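Local atomic coordinates of transcription termination factor FttA (Pyrococcus horikoshii, PDB entry 3AF6), a protein that probably terminates transcription by cutting nascent RNA where it leaves RNA polymerase, acting as a zinc-dependent endonuclease and 5'-3' exonuclease. Residues A[251-256]-A[335-340]; A[205-208]-A[213-216]. All coordinates share one frame; numbering follows the deposited sequence.

Contact 1: residues A[251-256]-A[335-340]; sequences AIIITH and IRLTLH. With ZN (zinc ion), chain I.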
ATOM      1  N   ALA A 251      -1.520  13.640 -11.065  1.00 36.30           N
ATOM      2  CA  ALA A 251      -1.444  12.323 -10.469  1.00 34.36           C
ATOM      3  C   ALA A 251      -1.726  12.266  -8.985  1.00 33.07           C
ATOM      4  O   ALA A 251      -1.655  13.268  -8.280  1.00 32.84           O
ATOM      5  CB  ALA A 251      -0.063  11.742 -10.729  1.00 35.76           C
ATOM      6  N   ILE A 252      -2.044  11.059  -8.527  1.00 32.37           N
ATOM      7  CA  ILE A 252      -2.277  10.788  -7.116  1.00 30.84           C
ATOM      8  C   ILE A 252      -1.239   9.719  -6.739  1.00 30.57           C
ATOM      9  O   ILE A 252      -0.954   8.820  -7.522  1.00 31.70           O
ATOM     10  CB  ILE A 252      -3.698  10.237  -6.859  1.00 29.25           C
ATOM     11  CG1 ILE A 252      -4.745  11.290  -7.244  1.00 31.22           C
ATOM     12  CG2 ILE A 252      -3.848   9.871  -5.390  1.00 26.72           C
ATOM     13  CD1 ILE A 252      -6.202  10.835  -7.090  1.00 28.43           C
ATOM     14  N   ILE A 253      -0.649   9.830  -5.560  1.00 29.73           N
ATOM     15  CA  ILE A 253       0.332   8.848  -5.126  1.00 30.27           C
ATOM     16  C   ILE A 253      -0.120   8.325  -3.773  1.00 30.76           C
ATOM     17  O   ILE A 253      -0.585   9.104  -2.940  1.00 33.13           O
ATOM     18  CB  ILE A 253       1.728   9.486  -4.964  1.00 30.73           C
ATOM     19  CG1 ILE A 253       2.069  10.294  -6.215  1.00 32.56           C
ATOM     20  CG2 ILE A 253       2.773   8.406  -4.723  1.00 26.69           C
ATOM     21  CD1 ILE A 253       3.365  11.048  -6.119  1.00 35.67           C
ATOM     22  N   ILE A 254       0.013   7.023  -3.542  1.00 28.35           N
ATOM     23  CA  ILE A 254      -0.390   6.472  -2.259  1.00 30.02           C
ATOM     24  C   ILE A 254       0.793   5.864  -1.503  1.00 32.73           C
ATOM     25  O   ILE A 254       1.474   4.986  -2.029  1.00 36.13           O
ATOM     26  CB  ILE A 254      -1.485   5.405  -2.446  1.00 28.15           C
ATOM     27  CG1 ILE A 254      -2.662   6.000  -3.243  1.00 29.55           C
ATOM     28  CG2 ILE A 254      -1.940   4.882  -1.090  1.00 24.85           C
ATOM     29  CD1 ILE A 254      -3.272   7.296  -2.659  1.00 23.32           C
ATOM     30  N   THR A 255       1.032   6.328  -0.274  1.00 32.38           N
ATOM     31  CA  THR A 255       2.133   5.823   0.548  1.00 32.34           C
ATOM     32  C   THR A 255       1.910   4.363   0.960  1.00 35.53           C
ATOM     33  O   THR A 255       2.839   3.544   0.904  1.00 36.38           O
ATOM     34  CB  THR A 255       2.316   6.656   1.838  1.00 31.55           C
ATOM     35  OG1 THR A 255       1.155   6.532   2.665  1.00 28.97           O
ATOM     36  CG2 THR A 255       2.537   8.109   1.500  1.00 30.95           C
ATOM     37  N   HIS A 256       0.695   4.047   1.411  1.00 34.07           N
ATOM     38  CA  HIS A 256       0.370   2.682   1.792  1.00 35.35           C
ATOM     39  C   HIS A 256      -1.123   2.397   1.809  1.00 36.67           C
ATOM     40  O   HIS A 256      -1.947   3.307   1.771  1.00 38.59           O
ATOM     41  CB  HIS A 256       1.023   2.286   3.115  1.00 36.58           C
ATOM     42  CG  HIS A 256       0.454   2.960   4.323  1.00 38.05           C
ATOM     43  ND1 HIS A 256       0.788   4.248   4.687  1.00 40.48           N
ATOM     44  CD2 HIS A 256      -0.354   2.490   5.304  1.00 37.01           C
ATOM     45  CE1 HIS A 256       0.221   4.538   5.844  1.00 40.24           C
ATOM     46  NE2 HIS A 256      -0.477   3.488   6.240  1.00 39.63           N
ATOM     47  N   ILE A 335       7.989  17.154 -12.402  1.00 36.99           N
ATOM     48  CA  ILE A 335       8.004  16.337 -11.192  1.00 36.83           C
ATOM     49  C   ILE A 335       8.429  14.917 -11.494  1.00 37.37           C
ATOM     50  O   ILE A 335       7.855  14.272 -12.362  1.00 38.25           O
ATOM     51  CB  ILE A 335       6.610  16.266 -10.521  1.00 37.47           C
ATOM     52  CG1 ILE A 335       6.196  17.646 -10.000  1.00 36.69           C
ATOM     53  CG2 ILE A 335       6.631  15.257  -9.378  1.00 34.34           C
ATOM     54  CD1 ILE A 335       4.840  17.659  -9.333  1.00 37.72           C
ATOM     55  N   ARG A 336       9.429  14.427 -10.770  1.00 38.18           N
ATOM     56  CA  ARG A 336       9.905  13.062 -10.955  1.00 38.33           C
ATOM     57  C   ARG A 336       9.717  12.277  -9.665  1.00 38.28           C
ATOM     58  O   ARG A 336      10.154  12.697  -8.588  1.00 38.22           O
ATOM     59  CB  ARG A 336      11.373  13.051 -11.359  1.00 42.34           C
ATOM     60  CG  ARG A 336      11.607  12.540 -12.762  1.00 45.40           C
ATOM     61  CD  ARG A 336      13.055  12.187 -12.939  1.00 49.16           C
ATOM     62  NE  ARG A 336      13.891  13.378 -12.965  1.00 52.93           N
ATOM     63  CZ  ARG A 336      13.930  14.229 -13.983  1.00 54.08           C
ATOM     64  NH1 ARG A 336      13.179  14.006 -15.051  1.00 56.48           N
ATOM     65  NH2 ARG A 336      14.712  15.295 -13.933  1.00 54.03           N
ATOM     66  N   LEU A 337       9.072  11.124  -9.789  1.00 37.52           N
ATOM     67  CA  LEU A 337       8.767  10.274  -8.646  1.00 36.67           C
ATOM     68  C   LEU A 337       9.648   9.058  -8.445  1.00 37.13           C
ATOM     69  O   LEU A 337      10.075   8.404  -9.393  1.00 38.64           O
ATOM     70  CB  LEU A 337       7.313   9.796  -8.736  1.00 34.09           C
ATOM     71  CG  LEU A 337       6.837   8.778  -7.694  1.00 31.82           C
ATOM     72  CD1 LEU A 337       6.676   9.447  -6.329  1.00 27.59           C
ATOM     73  CD2 LEU A 337       5.508   8.185  -8.150  1.00 32.87           C
ATOM     74  N   THR A 338       9.901   8.765  -7.179  1.00 37.98           N
ATOM     75  CA  THR A 338      10.664   7.603  -6.775  1.00 38.55           C
ATOM     76  C   THR A 338      10.060   7.224  -5.432  1.00 38.74           C
ATOM     77  O   THR A 338       9.846   8.091  -4.587  1.00 38.28           O
ATOM     78  CB  THR A 338      12.167   7.900  -6.546  1.00 38.71           C
ATOM     79  OG1 THR A 338      12.734   8.501  -7.712  1.00 38.83           O
ATOM     80  CG2 THR A 338      12.914   6.596  -6.257  1.00 37.48           C
ATOM     81  N   LEU A 339       9.771   5.941  -5.249  1.00 38.89           N
ATOM     82  CA  LEU A 339       9.214   5.450  -3.995  1.00 37.63           C
ATOM     83  C   LEU A 339      10.300   4.655  -3.274  1.00 38.84           C
ATOM     84  O   LEU A 339      11.104   3.964  -3.908  1.00 38.50           O
ATOM     85  CB  LEU A 339       8.013   4.543  -4.262  1.00 35.37           C
ATOM     86  CG  LEU A 339       6.803   5.146  -4.970  1.00 33.57           C
ATOM     87  CD1 LEU A 339       5.749   4.046  -5.153  1.00 32.49           C
ATOM     88  CD2 LEU A 339       6.247   6.313  -4.161  1.00 30.35           C
ATOM     89  N   HIS A 340      10.320   4.762  -1.949  1.00 38.37           N
ATOM     90  CA  HIS A 340      11.300   4.062  -1.134  1.00 38.47           C
ATOM     91  C   HIS A 340      10.590   3.358   0.012  1.00 40.58           C
ATOM     92  O   HIS A 340       9.468   3.717   0.386  1.00 43.14           O
ATOM     93  CB  HIS A 340      12.330   5.046  -0.569  1.00 37.53           C
ATOM     94  CG  HIS A 340      13.238   5.634  -1.603  1.00 39.87           C
ATOM     95  ND1 HIS A 340      14.135   4.874  -2.325  1.00 40.63           N
ATOM     96  CD2 HIS A 340      13.382   6.905  -2.046  1.00 40.73           C
ATOM     97  CE1 HIS A 340      14.791   5.652  -3.167  1.00 42.23           C
ATOM     98  NE2 HIS A 340      14.353   6.890  -3.018  1.00 42.96           N
TER
HETATM   99 ZN    ZN I 657      -0.909   2.900   8.363  1.00 91.68          ZN

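Contact 2: residues A[205-208]-A[213-216]; sequences LLVQ and FVLV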
ATOM      1  N   LEU A 205      -2.288  15.471   0.870  1.00 32.16           N
ATOM      2  CA  LEU A 205      -1.382  16.591   0.681  1.00 33.58           C
ATOM      3  C   LEU A 205      -1.281  16.945  -0.796  1.00 34.61           C
ATOM      4  O   LEU A 205      -0.943  16.102  -1.638  1.00 34.98           O
ATOM      5  CB  LEU A 205      -0.019  16.219   1.266  1.00 33.78           C
ATOM      6  CG  LEU A 205       1.154  17.189   1.304  1.00 36.82           C
ATOM      7  CD1 LEU A 205       2.100  16.744   2.399  1.00 37.47           C
ATOM      8  CD2 LEU A 205       1.874  17.211  -0.035  1.00 38.41           C
ATOM      9  N   LEU A 206      -1.597  18.199  -1.101  1.00 32.52           N
ATOM     10  CA  LEU A 206      -1.582  18.683  -2.465  1.00 31.19           C
ATOM     11  C   LEU A 206      -0.293  19.417  -2.752  1.00 30.56           C
ATOM     12  O   LEU A 206       0.035  20.382  -2.063  1.00 29.98           O
ATOM     13  CB  LEU A 206      -2.766  19.623  -2.696  1.00 29.40           C
ATOM     14  CG  LEU A 206      -2.907  20.232  -4.093  1.00 30.12           C
ATOM     15  CD1 LEU A 206      -3.152  19.128  -5.134  1.00 29.45           C
ATOM     16  CD2 LEU A 206      -4.073  21.209  -4.081  1.00 30.53           C
ATOM     17  N   VAL A 207       0.438  18.954  -3.763  1.00 30.12           N
ATOM     18  CA  VAL A 207       1.696  19.598  -4.145  1.00 30.72           C
ATOM     19  C   VAL A 207       1.435  20.431  -5.384  1.00 30.42           C
ATOM     20  O   VAL A 207       0.865  19.932  -6.350  1.00 31.06           O
ATOM     21  CB  VAL A 207       2.818  18.567  -4.467  1.00 29.32           C
ATOM     22  CG1 VAL A 207       4.075  19.295  -4.883  1.00 24.22           C
ATOM     23  CG2 VAL A 207       3.094  17.695  -3.251  1.00 25.41           C
ATOM     24  N   GLN A 208       1.850  21.696  -5.352  1.00 31.76           N
ATOM     25  CA  GLN A 208       1.632  22.601  -6.478  1.00 34.04           C
ATOM     26  C   GLN A 208       2.888  23.256  -7.029  1.00 36.24           C
ATOM     27  O   GLN A 208       3.841  23.545  -6.289  1.00 37.55           O
ATOM     28  CB  GLN A 208       0.715  23.766  -6.085  1.00 34.97           C
ATOM     29  CG  GLN A 208      -0.511  23.439  -5.274  1.00 37.62           C
ATOM     30  CD  GLN A 208      -1.152  24.697  -4.721  1.00 37.23           C
ATOM     31  OE1 GLN A 208      -1.412  25.645  -5.450  1.00 36.70           O
ATOM     32  NE2 GLN A 208      -1.408  24.708  -3.422  1.00 39.86           N
ATOM     33  N   PHE A 213       0.208  19.524 -10.627  1.00 32.25           N
ATOM     34  CA  PHE A 213      -0.486  19.221  -9.396  1.00 32.92           C
ATOM     35  C   PHE A 213      -0.479  17.715  -9.159  1.00 33.07           C
ATOM     36  O   PHE A 213      -0.790  16.919 -10.059  1.00 32.34           O
ATOM     37  CB  PHE A 213      -1.934  19.716  -9.465  1.00 31.08           C
ATOM     38  CG  PHE A 213      -2.059  21.203  -9.460  1.00 29.83           C
ATOM     39  CD1 PHE A 213      -1.766  21.932  -8.311  1.00 29.05           C
ATOM     40  CD2 PHE A 213      -2.485  21.882 -10.600  1.00 29.70           C
ATOM     41  CE1 PHE A 213      -1.899  23.324  -8.293  1.00 29.06           C
ATOM     42  CE2 PHE A 213      -2.625  23.268 -10.595  1.00 30.92           C
ATOM     43  CZ  PHE A 213      -2.330  23.994  -9.435  1.00 30.16           C
ATOM     44  N   VAL A 214      -0.098  17.330  -7.950  1.00 30.81           N
ATOM     45  CA  VAL A 214      -0.094  15.932  -7.573  1.00 31.41           C
ATOM     46  C   VAL A 214      -0.663  15.821  -6.164  1.00 31.79           C
ATOM     47  O   VAL A 214      -0.422  16.675  -5.299  1.00 30.63           O
ATOM     48  CB  VAL A 214       1.327  15.304  -7.599  1.00 30.96           C
ATOM     49  CG1 VAL A 214       1.919  15.391  -8.992  1.00 29.68           C
ATOM     50  CG2 VAL A 214       2.208  15.988  -6.594  1.00 32.25           C
ATOM     51  N   LEU A 215      -1.429  14.763  -5.947  1.00 32.06           N
ATOM     52  CA  LEU A 215      -2.035  14.519  -4.658  1.00 33.61           C
ATOM     53  C   LEU A 215      -1.288  13.380  -3.984  1.00 34.27           C
ATOM     54  O   LEU A 215      -1.145  12.299  -4.564  1.00 37.07           O
ATOM     55  CB  LEU A 215      -3.505  14.147  -4.854  1.00 35.81           C
ATOM     56  CG  LEU A 215      -4.450  14.118  -3.650  1.00 38.30           C
ATOM     57  CD1 LEU A 215      -4.308  15.403  -2.847  1.00 38.54           C
ATOM     58  CD2 LEU A 215      -5.895  13.953  -4.149  1.00 39.67           C
ATOM     59  N   VAL A 216      -0.775  13.619  -2.783  1.00 32.58           N
ATOM     60  CA  VAL A 216      -0.089  12.552  -2.060  1.00 30.60           C
ATOM     61  C   VAL A 216      -1.056  12.064  -1.001  1.00 28.98           C
ATOM     62  O   VAL A 216      -1.337  12.755  -0.029  1.00 26.82           O
ATOM     63  CB  VAL A 216       1.214  13.032  -1.405  1.00 30.99           C
ATOM     64  CG1 VAL A 216       1.825  11.907  -0.577  1.00 26.78           C
ATOM     65  CG2 VAL A 216       2.187  13.464  -2.485  1.00 32.03           C
TER

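Contact 1: residues A[251-256]-A[335-340]
Ile253 meets Leu337 and Leu339 across the interior of the metallo-beta-lactamase domain, and every touch between the two segments is apolar. Its two branches divide the work. CG1, anti to the carbonyl carbon (chi1 -49°), carries CD1 tip to tip against Leu337, where Ile253 CD1 and Leu337 CD1 are 3.7 Å apart. The CG2 methyl meets Leu339, whose side chain runs antiparallel to that of Ile253, with Ile253 CG2 4.1 Å from Leu339 CD2. The backbones stay well apart: the nearest CA atoms, those of Ile253 and Leu337, are separated by 9.3 Å, consistent with strands in different sheets, and side chains make all the contacts between these two segments. This is the interior of the alpha-beta/beta-alpha sandwich of the metallo-beta-lactamase fold, with strand 251-253 in one mixed sheet and strand 335-341 in the other. Val351, on the strand next to 335-341, also packs against all three residues.

Polar and metal interactions lie at the far end of segment 251-256. Three residues after Ile253, His256 NE2 binds a zinc ion at 2.2 Å, a site completed by His258, His344 and Asp367. On the other side of the ring, His256 ND1 donates to Thr255 OG1 at 3.1 Å; the bond is bent (139° at the hydrogen), and the hydroxyl oxygen sits 29° out of the imidazole plane. Asp217 OD1 accepts a hydrogen bond from Thr255 N.

Contact 2: residues A[205-208]-A[213-216]
Gln208 and Phe213 face each other as a non-hydrogen-bonded pair near the turn of an antiparallel beta hairpin, and the aliphatic part of Gln208 packs against the Phe213 ring. Followed outward, Gln208 CB lies 3.5 Å from Phe213 CE1. Gln208 CG comes nearer, 3.3 Å from Phe213 CE1, and lies in the ring plane, so the methylene meets the edge of the phenyl group. Beyond it, Gln208 CD and OE1 pass the same ring carbon at longer range, the amide plane turned 32° from that of the ring. With CG beside the backbone N (chi1 -44°), the aliphatic part of the glutamine runs past the phenyl edge, while OE1 makes a weak hydrogen bond to Arg190 on the next strand.

The backbone ladder fixes this register. Val207 N donates to Val214 O at 2.9 Å, nearly straight at 177°, and Val214 N returns a bond to Val207 O at 3.2 Å. Leu205 and Val216 form the second hydrogen-bonded pair, in which Val216 N to Leu205 O measures 2.7 Å. The Val207 and Val214 side chains stand next to each other on the same face of the hairpin, with Val207 CB 3.4 Å from Val214 CG2. Both also touch Leu353 of the opposing sheet.

On the face shared by Leu206 and Leu215, Leu215 CD1 leans toward the partner strand, 3.6 Å from Leu205 O. The four backbone hydrogen bonds satisfy the inward-facing N-H and C=O groups of Leu205, Val207, Val214 and Val216, while the side chains on both faces contribute mainly apolar packing.

Overall arrangement
Contact 2 is a hairpin within one sheet and contact 1 bridges two sheets; strand 213-216 lies beside strand 251-253, and the centres of the two contacts are about 10 Å apart. Probable backbone hydrogen bonds join them on both sides of Ile252: Ile253 N to Leu215 O at 2.7 Å and Leu215 N to Ala251 O at 2.8 Å. Across the sandwich, Ile335 CD1 packs 3.7 Å from Val214 CG1, so contact 2 also meets the second sheet. Strands 213-216 and 251-253 both run toward the metal centre. Contact 1 supplies the zinc ligand His256, whereas the Val216 side chain of contact 2 remains about 11 Å from a zinc ion and about 7 Å from the side chain of the ligand His261.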